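Local atomic coordinates of epimerase domain-containing protein (Bacillus cereus HuA2-4, PDB entry 6ZLK), a protein that interconverts UDP-glucuronic acid and UDP-galacturonic acid by epimerisation at C4 of the sugar, using bound NAD. Residues M1-G10 with A25-F34; F11-L20 with I218-L229. All blocks are in the same frame, centred on the assembly; numbering follows the deposited sequence.

Contact 1: M1-G10 with A25-F34; sequences MKILVTGAAG and AYHVVGIDHF. With NAD (nicotinamide-adenine-dinucleotide), chain E.
Strands 2-6 and 27-31 are the two parallel strands of the beta-alpha-beta unit that holds the adenosine half of NAD. Their backbones bond in regular alternation. Val29 N gives to Ile3 O at 2.8 Å, and Val5 N gives to Val29 O at 2.7 Å. Gly7 N still reaches Ile31 O as the first strand ends. On one sheet face Lys2, Leu4 and Thr6 lie beside His27, Val29 and Ile31. Leu4 CD1 touches Val29 CG1 at 4.0 Å. On the other face Val5 CG2 meets Val28 CG1. Ala8 CB rests on Gly30 CA at 3.4 Å, where the second strand has no side chain. Near the strand starts, Ile3 CD1 lies over one face of the Tyr26 ring, 4.3 Å from its centroid, in a CH-pi contact. Asp32 closes the other end. Its CG is anti to the backbone N (chi1 -160°), which turns the carboxylate toward the glycine-rich turn and the ribose. Asp32 OD1 accepts from NAD O2B at 2.7 Å, and Asp32 OD2 accepts from NAD O3B at 2.7 Å. Ala9 N also gives to Asp32 OD2 at 3.0 Å, from above the carboxylate plane. Phe34 N binds Asp32 OD1 in an Asx turn, so each oxygen has a ribose hydroxyl and a backbone N-H. A GxxGxxG motif spanning turn and helix start, with a ribose-binding acid just past the second strand, is characteristic of the NAD-binding Rossmann fold.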
loop_
_atom_site.group_PDB
_atom_site.type_symbol
_atom_site.label_atom_id
_atom_site.label_comp_id
_atom_site.label_asym_id
_atom_site.label_seq_id
_atom_site.Cartn_x
_atom_site.Cartn_y
_atom_site.Cartn_z
ATOM N N MET A 1 21.449 -24.213 -8.996
ATOM C CA MET A 1 20.424 -23.363 -8.340
ATOM C C MET A 1 19.289 -23.120 -9.335
ATOM O O MET A 1 19.586 -22.814 -10.532
ATOM C CB MET A 1 21.061 -22.025 -7.982
ATOM C CG MET A 1 20.042 -21.070 -7.421
ATOM S SD MET A 1 20.887 -19.887 -6.469
ATOM C CE MET A 1 21.196 -20.859 -4.995
ATOM N N LYS A 2 18.053 -23.208 -8.884
ATOM C CA LYS A 2 16.889 -23.034 -9.762
ATOM C C LYS A 2 16.213 -21.735 -9.347
ATOM O O LYS A 2 15.851 -21.559 -8.183
ATOM C CB LYS A 2 15.890 -24.181 -9.703
ATOM C CG LYS A 2 14.885 -24.162 -10.850
ATOM C CD LYS A 2 14.098 -25.430 -11.082
ATOM C CE LYS A 2 13.229 -25.275 -12.293
ATOM N NZ LYS A 2 12.701 -26.578 -12.746
ATOM N N ILE A 3 16.026 -20.867 -10.310
ATOM C CA ILE A 3 15.622 -19.468 -10.079
ATOM C C ILE A 3 14.348 -19.203 -10.877
ATOM O O ILE A 3 14.309 -19.396 -12.105
ATOM C CB ILE A 3 16.758 -18.526 -10.496
ATOM C CG1 ILE A 3 18.082 -18.853 -9.791
ATOM C CG2 ILE A 3 16.329 -17.094 -10.258
ATOM C CD1 ILE A 3 19.228 -18.165 -10.378
ATOM N N LEU A 4 13.339 -18.674 -10.209
ATOM C CA LEU A 4 12.102 -18.209 -10.853
ATOM C C LEU A 4 12.240 -16.721 -11.079
ATOM O O LEU A 4 12.548 -15.982 -10.113
ATOM C CB LEU A 4 10.891 -18.444 -9.967
ATOM C CG LEU A 4 9.583 -17.889 -10.495
ATOM C CD1 LEU A 4 9.181 -18.616 -11.771
ATOM C CD2 LEU A 4 8.507 -18.023 -9.434
ATOM N N VAL A 5 12.080 -16.258 -12.315
ATOM C CA VAL A 5 12.055 -14.817 -12.631
ATOM C C VAL A 5 10.667 -14.447 -13.054
ATOM O O VAL A 5 10.253 -14.907 -14.160
ATOM C CB VAL A 5 13.059 -14.409 -13.713
ATOM C CG1 VAL A 5 12.951 -12.929 -13.998
ATOM C CG2 VAL A 5 14.480 -14.780 -13.302
ATOM N N THR A 6 9.940 -13.716 -12.251
ATOM C CA THR A 6 8.600 -13.252 -12.689
ATOM C C THR A 6 8.817 -12.025 -13.555
ATOM O O THR A 6 9.753 -11.227 -13.286
ATOM C CB THR A 6 7.638 -12.978 -11.542
ATOM O OG1 THR A 6 8.044 -11.766 -10.887
ATOM C CG2 THR A 6 7.601 -14.122 -10.552
ATOM N N GLY A 7 7.950 -11.817 -14.543
ATOM C CA GLY A 7 8.101 -10.698 -15.472
ATOM C C GLY A 7 9.310 -10.862 -16.376
ATOM O O GLY A 7 9.874 -9.850 -16.795
ATOM N N ALA A 8 9.650 -12.100 -16.714
ATOM C CA ALA A 8 10.893 -12.499 -17.417
ATOM C C ALA A 8 10.936 -11.946 -18.852
ATOM O O ALA A 8 12.057 -11.869 -19.411
ATOM C CB ALA A 8 11.019 -13.989 -17.397
ATOM N N ALA A 9 9.784 -11.604 -19.454
ATOM C CA ALA A 9 9.767 -11.077 -20.848
ATOM C C ALA A 9 9.849 -9.558 -20.908
ATOM O O ALA A 9 10.003 -8.989 -22.017
ATOM C CB ALA A 9 8.512 -11.568 -21.542
ATOM N N GLY A 10 9.876 -8.904 -19.755
ATOM C CA GLY A 10 9.932 -7.445 -19.665
ATOM C C GLY A 10 11.347 -6.934 -19.909
ATOM O O GLY A 10 12.316 -7.731 -20.172
ATOM N N ALA A 25 25.739 -23.160 -13.778
ATOM C CA ALA A 25 25.112 -23.778 -12.605
ATOM C C ALA A 25 23.638 -23.361 -12.481
ATOM O O ALA A 25 22.892 -24.026 -11.745
ATOM C CB ALA A 25 25.862 -23.416 -11.372
ATOM N N TYR A 26 23.241 -22.269 -13.109
ATOM C CA TYR A 26 21.901 -21.702 -12.859
ATOM C C TYR A 26 20.909 -22.253 -13.868
ATOM O O TYR A 26 21.174 -22.306 -15.082
ATOM C CB TYR A 26 21.891 -20.178 -12.912
ATOM C CG TYR A 26 22.700 -19.517 -11.845
ATOM C CD1 TYR A 26 23.104 -20.216 -10.714
ATOM C CD2 TYR A 26 23.038 -18.194 -11.942
ATOM C CE1 TYR A 26 23.800 -19.567 -9.698
ATOM C CE2 TYR A 26 23.753 -17.539 -10.949
ATOM C CZ TYR A 26 24.112 -18.234 -9.809
ATOM O OH TYR A 26 24.819 -17.608 -8.795
ATOM N N HIS A 27 19.737 -22.576 -13.361
ATOM C CA HIS A 27 18.560 -22.909 -14.181
ATOM C C HIS A 27 17.526 -21.825 -13.916
ATOM O O HIS A 27 17.346 -21.434 -12.757
ATOM C CB HIS A 27 18.025 -24.273 -13.811
ATOM C CG HIS A 27 18.971 -25.359 -14.144
ATOM N ND1 HIS A 27 18.690 -26.316 -15.070
ATOM C CD2 HIS A 27 20.202 -25.630 -13.667
ATOM C CE1 HIS A 27 19.729 -27.163 -15.112
ATOM N NE2 HIS A 27 20.669 -26.750 -14.297
ATOM N N VAL A 28 16.814 -21.420 -14.941
ATOM C CA VAL A 28 15.889 -20.274 -14.804
ATOM C C VAL A 28 14.536 -20.663 -15.369
ATOM O O VAL A 28 14.465 -21.267 -16.483
ATOM C CB VAL A 28 16.424 -19.050 -15.546
ATOM C CG1 VAL A 28 15.441 -17.893 -15.506
ATOM C CG2 VAL A 28 17.762 -18.632 -14.975
ATOM N N VAL A 29 13.500 -20.335 -14.630
ATOM C CA VAL A 29 12.087 -20.427 -15.070
ATOM C C VAL A 29 11.567 -18.992 -15.155
ATOM O O VAL A 29 11.687 -18.261 -14.153
ATOM C CB VAL A 29 11.215 -21.247 -14.107
ATOM C CG1 VAL A 29 9.806 -21.291 -14.654
ATOM C CG2 VAL A 29 11.755 -22.624 -13.862
ATOM N N GLY A 30 11.122 -18.566 -16.319
ATOM C CA GLY A 30 10.534 -17.250 -16.540
ATOM C C GLY A 30 9.044 -17.368 -16.638
ATOM O O GLY A 30 8.552 -18.340 -17.270
ATOM N N ILE A 31 8.306 -16.492 -15.994
ATOM C CA ILE A 31 6.841 -16.493 -16.121
ATOM C C ILE A 31 6.420 -15.098 -16.532
ATOM O O ILE A 31 6.823 -14.113 -15.876
ATOM C CB ILE A 31 6.122 -17.025 -14.862
ATOM C CG1 ILE A 31 4.607 -17.095 -15.096
ATOM C CG2 ILE A 31 6.465 -16.210 -13.611
ATOM C CD1 ILE A 31 3.877 -17.921 -14.054
ATOM N N ASP A 32 5.575 -14.955 -17.528
ATOM C CA ASP A 32 5.162 -13.661 -18.081
ATOM C C ASP A 32 3.923 -13.893 -18.947
ATOM O O ASP A 32 4.066 -14.724 -19.792
ATOM C CB ASP A 32 6.378 -13.047 -18.790
ATOM C CG ASP A 32 6.216 -11.543 -18.970
ATOM O OD1 ASP A 32 5.150 -11.136 -19.456
ATOM O OD2 ASP A 32 7.111 -10.751 -18.529
ATOM N N HIS A 33 2.846 -13.114 -18.835
ATOM C CA HIS A 33 1.757 -13.283 -19.847
ATOM C C HIS A 33 1.575 -12.001 -20.652
ATOM O O HIS A 33 0.501 -11.891 -21.335
ATOM C CB HIS A 33 0.459 -13.823 -19.278
ATOM C CG HIS A 33 -0.227 -12.825 -18.438
ATOM N ND1 HIS A 33 0.497 -12.098 -17.511
ATOM C CD2 HIS A 33 -1.519 -12.463 -18.350
ATOM C CE1 HIS A 33 -0.360 -11.303 -16.871
ATOM N NE2 HIS A 33 -1.603 -11.486 -17.402
ATOM N N PHE A 34 2.646 -11.220 -20.818
ATOM C CA PHE A 34 2.764 -10.177 -21.847
ATOM C C PHE A 34 1.691 -9.104 -21.642
ATOM O O PHE A 34 0.843 -8.875 -22.513
ATOM C CB PHE A 34 2.633 -10.770 -23.250
ATOM C CG PHE A 34 3.639 -11.813 -23.643
ATOM C CD1 PHE A 34 4.922 -11.859 -23.135
ATOM C CD2 PHE A 34 3.309 -12.735 -24.616
ATOM C CE1 PHE A 34 5.834 -12.845 -23.523
ATOM C CE2 PHE A 34 4.229 -13.698 -25.033
ATOM C CZ PHE A 34 5.472 -13.778 -24.446
HETATM P PA NAD E . 8.122 -4.460 -17.956
HETATM O O1A NAD E . 6.723 -3.994 -18.087
HETATM O O2A NAD E . 9.038 -4.415 -19.142
HETATM O O5B NAD E . 8.245 -5.883 -17.295
HETATM C C5B NAD E . 7.315 -6.408 -16.325
HETATM C C4B NAD E . 6.719 -7.691 -16.849
HETATM O O4B NAD E . 5.796 -8.193 -15.856
HETATM C C3B NAD E . 5.941 -7.554 -18.146
HETATM O O3B NAD E . 6.583 -8.167 -19.258
HETATM C C2B NAD E . 4.552 -8.092 -17.789
HETATM O O2B NAD E . 3.914 -8.851 -18.801
HETATM C C1B NAD E . 4.846 -8.965 -16.564
HETATM N N9A NAD E . 3.717 -9.140 -15.667
HETATM C C8A NAD E . 2.956 -8.165 -15.074
HETATM N N7A NAD E . 2.002 -8.637 -14.317
HETATM C C5A NAD E . 2.099 -10.015 -14.493
HETATM C C6A NAD E . 1.353 -11.098 -14.004
HETATM N N6A NAD E . 0.240 -10.974 -13.248
HETATM N N1A NAD E . 1.761 -12.348 -14.331
HETATM C C2A NAD E . 2.850 -12.491 -15.118
HETATM N N3A NAD E . 3.603 -11.540 -15.690
HETATM C C4A NAD E . 3.188 -10.333 -15.316
HETATM O O3 NAD E . 8.726 -3.504 -16.816
HETATM P PN NAD E . 10.285 -3.285 -16.370
HETATM O O1N NAD E . 10.647 -1.932 -16.770
HETATM O O2N NAD E . 11.042 -4.448 -16.789
HETATM O O5D NAD E . 10.127 -3.340 -14.801
HETATM C C5D NAD E . 10.428 -4.518 -14.151
HETATM C C4D NAD E . 10.293 -4.267 -12.676
HETATM O O4D NAD E . 11.227 -3.256 -12.259
HETATM C C3D NAD E . 8.903 -3.796 -12.223
HETATM O O3D NAD E . 8.572 -4.413 -10.966
HETATM C C2D NAD E . 9.083 -2.299 -11.980
HETATM O O2D NAD E . 8.094 -1.783 -11.084
HETATM C C1D NAD E . 10.538 -2.302 -11.520
HETATM N N1N NAD E . 11.246 -1.062 -11.793
HETATM C C2N NAD E . 11.556 -0.699 -13.070
HETATM C C3N NAD E . 12.212 0.461 -13.292
HETATM C C7N NAD E . 12.504 0.936 -14.674
HETATM O O7N NAD E . 13.116 1.986 -14.757
HETATM N N7N NAD E . 12.150 0.174 -15.719
HETATM C C4N NAD E . 12.667 1.224 -12.202
HETATM C C5N NAD E . 12.214 0.917 -10.922
HETATM C C6N NAD E . 11.552 -0.257 -10.736
#

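Contact 2: F11-L20 with I218-L229; sequences FIGSHLCQAL and IDDCIRGTVAAL. With NAD (nicotinamide-adenine-dinucleotide), chain E.
Helix 11-21, the first helix of the Rossmann fold, packs here against helix 218-230 on one side of the main sheet. The segment axes come within 10.0 Å and make an angle of 60°. Ile222 is the central knob: it sits in a hole formed by Ile12, His15, Leu16 and Ala19. Its two branches divide the work. CG1 is anti to the carbonyl carbon (chi1 -65°), and from it CD1 enters between the turns to reach Ile12 CG2 and Leu16 CB, each at 3.8 Å. The other branch, Ile222 CG2, presses on Ala19 CB at 3.5 Å, a tight carbon contact. Further along, Val226 CG2 touches both Leu16 CD1 and Leu20 CD2. Thr225 CG2 also touches Leu16 CD1, while its hydroxyl OG1 bonds back to Cys221 O, one turn earlier in its own helix. At the other end Ile218 reaches Phe11 and Ile12 through CD1. The N-terminus of helix 11-21 faces the NAD pyrophosphate. Phe11 N gives to NAD O2A at 2.8 Å, and Ile12 N gives to NAD O2N at 2.9 Å. Both bonds are nearly straight, and the helix dipole probably favours the negative charge there. The His15 ring is tethered by NE2 to Pro182 O. Ile218 CG1 lies over one face of this ring, 3.6 Å from its centroid and offset toward the rim.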
loop_
_atom_site.group_PDB
_atom_site.type_symbol
_atom_site.label_atom_id
_atom_site.label_comp_id
_atom_site.label_asym_id
_atom_site.label_seq_id
_atom_site.Cartn_x
_atom_site.Cartn_y
_atom_site.Cartn_z
ATOM N N PHE A 11 11.503 -5.629 -19.812
ATOM C CA PHE A 11 12.774 -4.927 -20.060
ATOM C C PHE A 11 13.865 -5.491 -19.141
ATOM O O PHE A 11 14.877 -6.060 -19.586
ATOM C CB PHE A 11 12.543 -3.440 -19.830
ATOM C CG PHE A 11 13.747 -2.565 -19.647
ATOM C CD1 PHE A 11 14.932 -2.789 -20.345
ATOM C CD2 PHE A 11 13.651 -1.436 -18.860
ATOM C CE1 PHE A 11 15.994 -1.927 -20.197
ATOM C CE2 PHE A 11 14.723 -0.572 -18.696
ATOM C CZ PHE A 11 15.889 -0.804 -19.394
ATOM N N ILE A 12 13.638 -5.368 -17.821
ATOM C CA ILE A 12 14.677 -5.800 -16.864
ATOM C C ILE A 12 14.774 -7.326 -16.785
ATOM O O ILE A 12 15.906 -7.872 -16.806
ATOM C CB ILE A 12 14.508 -5.101 -15.518
ATOM C CG1 ILE A 12 14.614 -3.583 -15.751
ATOM C CG2 ILE A 12 15.595 -5.593 -14.549
ATOM C CD1 ILE A 12 14.354 -2.744 -14.531
ATOM N N GLY A 13 13.617 -8.013 -16.806
ATOM C CA GLY A 13 13.519 -9.470 -16.659
ATOM C C GLY A 13 14.260 -10.172 -17.769
ATOM O O GLY A 13 15.015 -11.140 -17.473
ATOM N N SER A 14 14.151 -9.692 -19.007
ATOM C CA SER A 14 14.787 -10.379 -20.144
ATOM C C SER A 14 16.312 -10.299 -19.993
ATOM O O SER A 14 17.015 -11.309 -20.162
ATOM C CB SER A 14 14.310 -9.816 -21.454
ATOM O OG SER A 14 14.741 -8.501 -21.630
ATOM N N HIS A 15 16.810 -9.152 -19.530
ATOM C CA HIS A 15 18.276 -8.943 -19.322
ATOM C C HIS A 15 18.729 -9.785 -18.136
ATOM O O HIS A 15 19.834 -10.354 -18.194
ATOM C CB HIS A 15 18.607 -7.481 -19.047
ATOM C CG HIS A 15 18.657 -6.590 -20.262
ATOM N ND1 HIS A 15 19.738 -6.595 -21.123
ATOM C CD2 HIS A 15 17.787 -5.668 -20.714
ATOM C CE1 HIS A 15 19.543 -5.653 -22.033
ATOM N NE2 HIS A 15 18.354 -5.069 -21.817
ATOM N N LEU A 16 17.913 -9.870 -17.102
ATOM C CA LEU A 16 18.269 -10.663 -15.914
ATOM C C LEU A 16 18.358 -12.149 -16.251
ATOM O O LEU A 16 19.370 -12.814 -15.867
ATOM C CB LEU A 16 17.285 -10.403 -14.795
ATOM C CG LEU A 16 17.561 -11.177 -13.512
ATOM C CD1 LEU A 16 18.910 -10.861 -12.900
ATOM C CD2 LEU A 16 16.433 -10.924 -12.497
ATOM N N CYS A 17 17.398 -12.667 -16.994
ATOM C CA CYS A 17 17.431 -14.085 -17.389
ATOM C C CYS A 17 18.712 -14.369 -18.206
ATOM O O CYS A 17 19.373 -15.364 -17.988
ATOM C CB CYS A 17 16.193 -14.445 -18.199
ATOM S SG CYS A 17 14.692 -14.458 -17.201
ATOM N N GLN A 18 19.034 -13.509 -19.151
ATOM C CA GLN A 18 20.217 -13.648 -20.019
ATOM C C GLN A 18 21.468 -13.689 -19.135
ATOM O O GLN A 18 22.340 -14.558 -19.318
ATOM C CB GLN A 18 20.235 -12.487 -21.004
ATOM C CG GLN A 18 21.230 -12.633 -22.122
ATOM C CD GLN A 18 20.679 -11.931 -23.342
ATOM O OE1 GLN A 18 20.000 -10.914 -23.231
ATOM N NE2 GLN A 18 20.924 -12.505 -24.508
ATOM N N ALA A 19 21.559 -12.792 -18.161
ATOM C CA ALA A 19 22.734 -12.731 -17.274
ATOM C C ALA A 19 22.826 -13.992 -16.407
ATOM O O ALA A 19 23.947 -14.562 -16.272
ATOM C CB ALA A 19 22.698 -11.498 -16.413
ATOM N N LEU A 20 21.738 -14.414 -15.781
ATOM C CA LEU A 20 21.776 -15.625 -14.941
ATOM C C LEU A 20 22.227 -16.839 -15.751
ATOM O O LEU A 20 22.999 -17.659 -15.216
ATOM C CB LEU A 20 20.425 -15.874 -14.280
ATOM C CG LEU A 20 19.996 -14.789 -13.324
ATOM C CD1 LEU A 20 18.524 -14.929 -12.967
ATOM C CD2 LEU A 20 20.846 -14.733 -12.080
ATOM N N ILE A 218 21.227 -0.356 -17.573
ATOM C CA ILE A 218 20.689 -1.714 -17.387
ATOM C C ILE A 218 21.780 -2.684 -16.919
ATOM O O ILE A 218 21.499 -3.495 -16.031
ATOM C CB ILE A 218 20.004 -2.179 -18.676
ATOM C CG1 ILE A 218 19.414 -3.573 -18.513
ATOM C CG2 ILE A 218 20.954 -2.119 -19.882
ATOM C CD1 ILE A 218 18.357 -3.755 -17.436
ATOM N N ASP A 219 22.989 -2.661 -17.499
ATOM C CA ASP A 219 24.059 -3.598 -17.056
ATOM C C ASP A 219 24.456 -3.328 -15.597
ATOM O O ASP A 219 24.775 -4.369 -14.908
ATOM C CB ASP A 219 25.288 -3.564 -17.938
ATOM C CG ASP A 219 25.049 -4.032 -19.351
ATOM O OD1 ASP A 219 23.977 -4.595 -19.625
ATOM O OD2 ASP A 219 25.979 -3.824 -20.170
ATOM N N ASP A 220 24.383 -2.100 -15.129
ATOM C CA ASP A 220 24.654 -1.798 -13.704
ATOM C C ASP A 220 23.564 -2.433 -12.848
ATOM O O ASP A 220 23.859 -3.098 -11.850
ATOM C CB ASP A 220 24.873 -0.309 -13.508
ATOM C CG ASP A 220 26.242 0.190 -13.971
ATOM O OD1 ASP A 220 27.237 -0.591 -13.758
ATOM O OD2 ASP A 220 26.335 1.351 -14.457
ATOM N N CYS A 221 22.318 -2.111 -13.203
ATOM C CA CYS A 221 21.126 -2.663 -12.548
ATOM C C CYS A 221 21.279 -4.192 -12.411
ATOM O O CYS A 221 21.077 -4.772 -11.337
ATOM C CB CYS A 221 19.908 -2.290 -13.378
ATOM S SG CYS A 221 18.417 -3.160 -12.825
ATOM N N ILE A 222 21.581 -4.883 -13.497
ATOM C CA ILE A 222 21.631 -6.359 -13.503
ATOM C C ILE A 222 22.830 -6.848 -12.653
ATOM O O ILE A 222 22.626 -7.800 -11.885
ATOM C CB ILE A 222 21.674 -6.886 -14.943
ATOM C CG1 ILE A 222 20.380 -6.536 -15.670
ATOM C CG2 ILE A 222 22.014 -8.376 -15.003
ATOM C CD1 ILE A 222 19.117 -7.036 -15.040
ATOM N N ARG A 223 23.979 -6.171 -12.683
ATOM C CA ARG A 223 25.119 -6.569 -11.810
ATOM C C ARG A 223 24.723 -6.431 -10.339
ATOM O O ARG A 223 24.997 -7.371 -9.557
ATOM C CB ARG A 223 26.372 -5.721 -12.074
ATOM C CG ARG A 223 27.126 -6.222 -13.281
ATOM C CD ARG A 223 28.438 -5.475 -13.473
ATOM N NE ARG A 223 28.269 -4.133 -14.010
ATOM C CZ ARG A 223 28.296 -3.831 -15.310
ATOM N NH1 ARG A 223 28.461 -4.786 -16.229
ATOM N NH2 ARG A 223 28.134 -2.578 -15.700
ATOM N N GLY A 224 24.003 -5.362 -9.966
ATOM C CA GLY A 224 23.531 -5.260 -8.574
ATOM C C GLY A 224 22.542 -6.350 -8.230
ATOM O O GLY A 224 22.533 -6.936 -7.107
ATOM N N THR A 225 21.661 -6.644 -9.180
ATOM C CA THR A 225 20.580 -7.603 -8.955
ATOM C C THR A 225 21.169 -9.015 -8.768
ATOM O O THR A 225 20.708 -9.751 -7.859
ATOM C CB THR A 225 19.569 -7.452 -10.092
ATOM O OG1 THR A 225 19.053 -6.118 -10.156
ATOM C CG2 THR A 225 18.458 -8.456 -9.962
ATOM N N VAL A 226 22.097 -9.429 -9.624
ATOM C CA VAL A 226 22.794 -10.719 -9.491
ATOM C C VAL A 226 23.597 -10.713 -8.182
ATOM O O VAL A 226 23.618 -11.745 -7.545
ATOM C CB VAL A 226 23.637 -10.959 -10.748
ATOM C CG1 VAL A 226 24.538 -12.147 -10.566
ATOM C CG2 VAL A 226 22.720 -11.150 -11.947
ATOM N N ALA A 227 24.184 -9.595 -7.798
ATOM C CA ALA A 227 24.960 -9.527 -6.543
ATOM C C ALA A 227 24.045 -9.823 -5.351
ATOM O O ALA A 227 24.547 -10.390 -4.361
ATOM C CB ALA A 227 25.654 -8.219 -6.369
ATOM N N ALA A 228 22.771 -9.462 -5.397
ATOM C CA ALA A 228 21.820 -9.801 -4.309
ATOM C C ALA A 228 21.740 -11.318 -4.114
ATOM O O ALA A 228 21.492 -11.773 -2.969
ATOM C CB ALA A 228 20.454 -9.195 -4.564
ATOM N N LEU A 229 21.815 -12.111 -5.173
ATOM C CA LEU A 229 21.842 -13.564 -5.074
ATOM C C LEU A 229 23.215 -14.007 -4.583
ATOM O O LEU A 229 23.242 -14.879 -3.666
ATOM C CB LEU A 229 21.547 -14.137 -6.450
ATOM C CG LEU A 229 21.595 -15.652 -6.569
ATOM C CD1 LEU A 229 20.773 -16.287 -5.461
ATOM C CD2 LEU A 229 21.102 -16.088 -7.929
HETATM P PA NAD E . 8.122 -4.460 -17.956
HETATM O O1A NAD E . 6.723 -3.994 -18.087
HETATM O O2A NAD E . 9.038 -4.415 -19.142
HETATM O O5B NAD E . 8.245 -5.883 -17.295
HETATM C C5B NAD E . 7.315 -6.408 -16.325
HETATM C C4B NAD E . 6.719 -7.691 -16.849
HETATM O O4B NAD E . 5.796 -8.193 -15.856
HETATM C C3B NAD E . 5.941 -7.554 -18.146
HETATM O O3B NAD E . 6.583 -8.167 -19.258
HETATM C C2B NAD E . 4.552 -8.092 -17.789
HETATM O O2B NAD E . 3.914 -8.851 -18.801
HETATM C C1B NAD E . 4.846 -8.965 -16.564
HETATM N N9A NAD E . 3.717 -9.140 -15.667
HETATM C C8A NAD E . 2.956 -8.165 -15.074
HETATM N N7A NAD E . 2.002 -8.637 -14.317
HETATM C C5A NAD E . 2.099 -10.015 -14.493
HETATM C C6A NAD E . 1.353 -11.098 -14.004
HETATM N N6A NAD E . 0.240 -10.974 -13.248
HETATM N N1A NAD E . 1.761 -12.348 -14.331
HETATM C C2A NAD E . 2.850 -12.491 -15.118
HETATM N N3A NAD E . 3.603 -11.540 -15.690
HETATM C C4A NAD E . 3.188 -10.333 -15.316
HETATM O O3 NAD E . 8.726 -3.504 -16.816
HETATM P PN NAD E . 10.285 -3.285 -16.370
HETATM O O1N NAD E . 10.647 -1.932 -16.770
HETATM O O2N NAD E . 11.042 -4.448 -16.789
HETATM O O5D NAD E . 10.127 -3.340 -14.801
HETATM C C5D NAD E . 10.428 -4.518 -14.151
HETATM C C4D NAD E . 10.293 -4.267 -12.676
HETATM O O4D NAD E . 11.227 -3.256 -12.259
HETATM C C3D NAD E . 8.903 -3.796 -12.223
HETATM O O3D NAD E . 8.572 -4.413 -10.966
HETATM C C2D NAD E . 9.083 -2.299 -11.980
HETATM O O2D NAD E . 8.094 -1.783 -11.084
HETATM C C1D NAD E . 10.538 -2.302 -11.520
HETATM N N1N NAD E . 11.246 -1.062 -11.793
HETATM C C2N NAD E . 11.556 -0.699 -13.070
HETATM C C3N NAD E . 12.212 0.461 -13.292
HETATM C C7N NAD E . 12.504 0.936 -14.674
HETATM O O7N NAD E . 13.116 1.986 -14.757
HETATM N N7N NAD E . 12.150 0.174 -15.719
HETATM C C4N NAD E . 12.667 1.224 -12.202
HETATM C C5N NAD E . 12.214 0.917 -10.922
HETATM C C6N NAD E . 11.552 -0.257 -10.736
#

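In the fold
Contacts 1 and 2 lie in the NAD-binding part of the chain, their centres about 12 Å apart. Helix 11-21 connects strand 2-6 to strand 27-31, so one partner of contact 2 falls between the two partners of contact 1. Helix 218-230 arrives much later in the sequence. It packs on helix 11-21 and also reaches the sheet, where Leu229 CD2 touches Ile3 CD1 at 3.7 Å. A distant part of the chain thereby covers the first beta-alpha-beta unit. The two contacts share one NAD. Neighbouring pieces of a single beta-alpha-beta unit thus bind successive parts of the same cofactor.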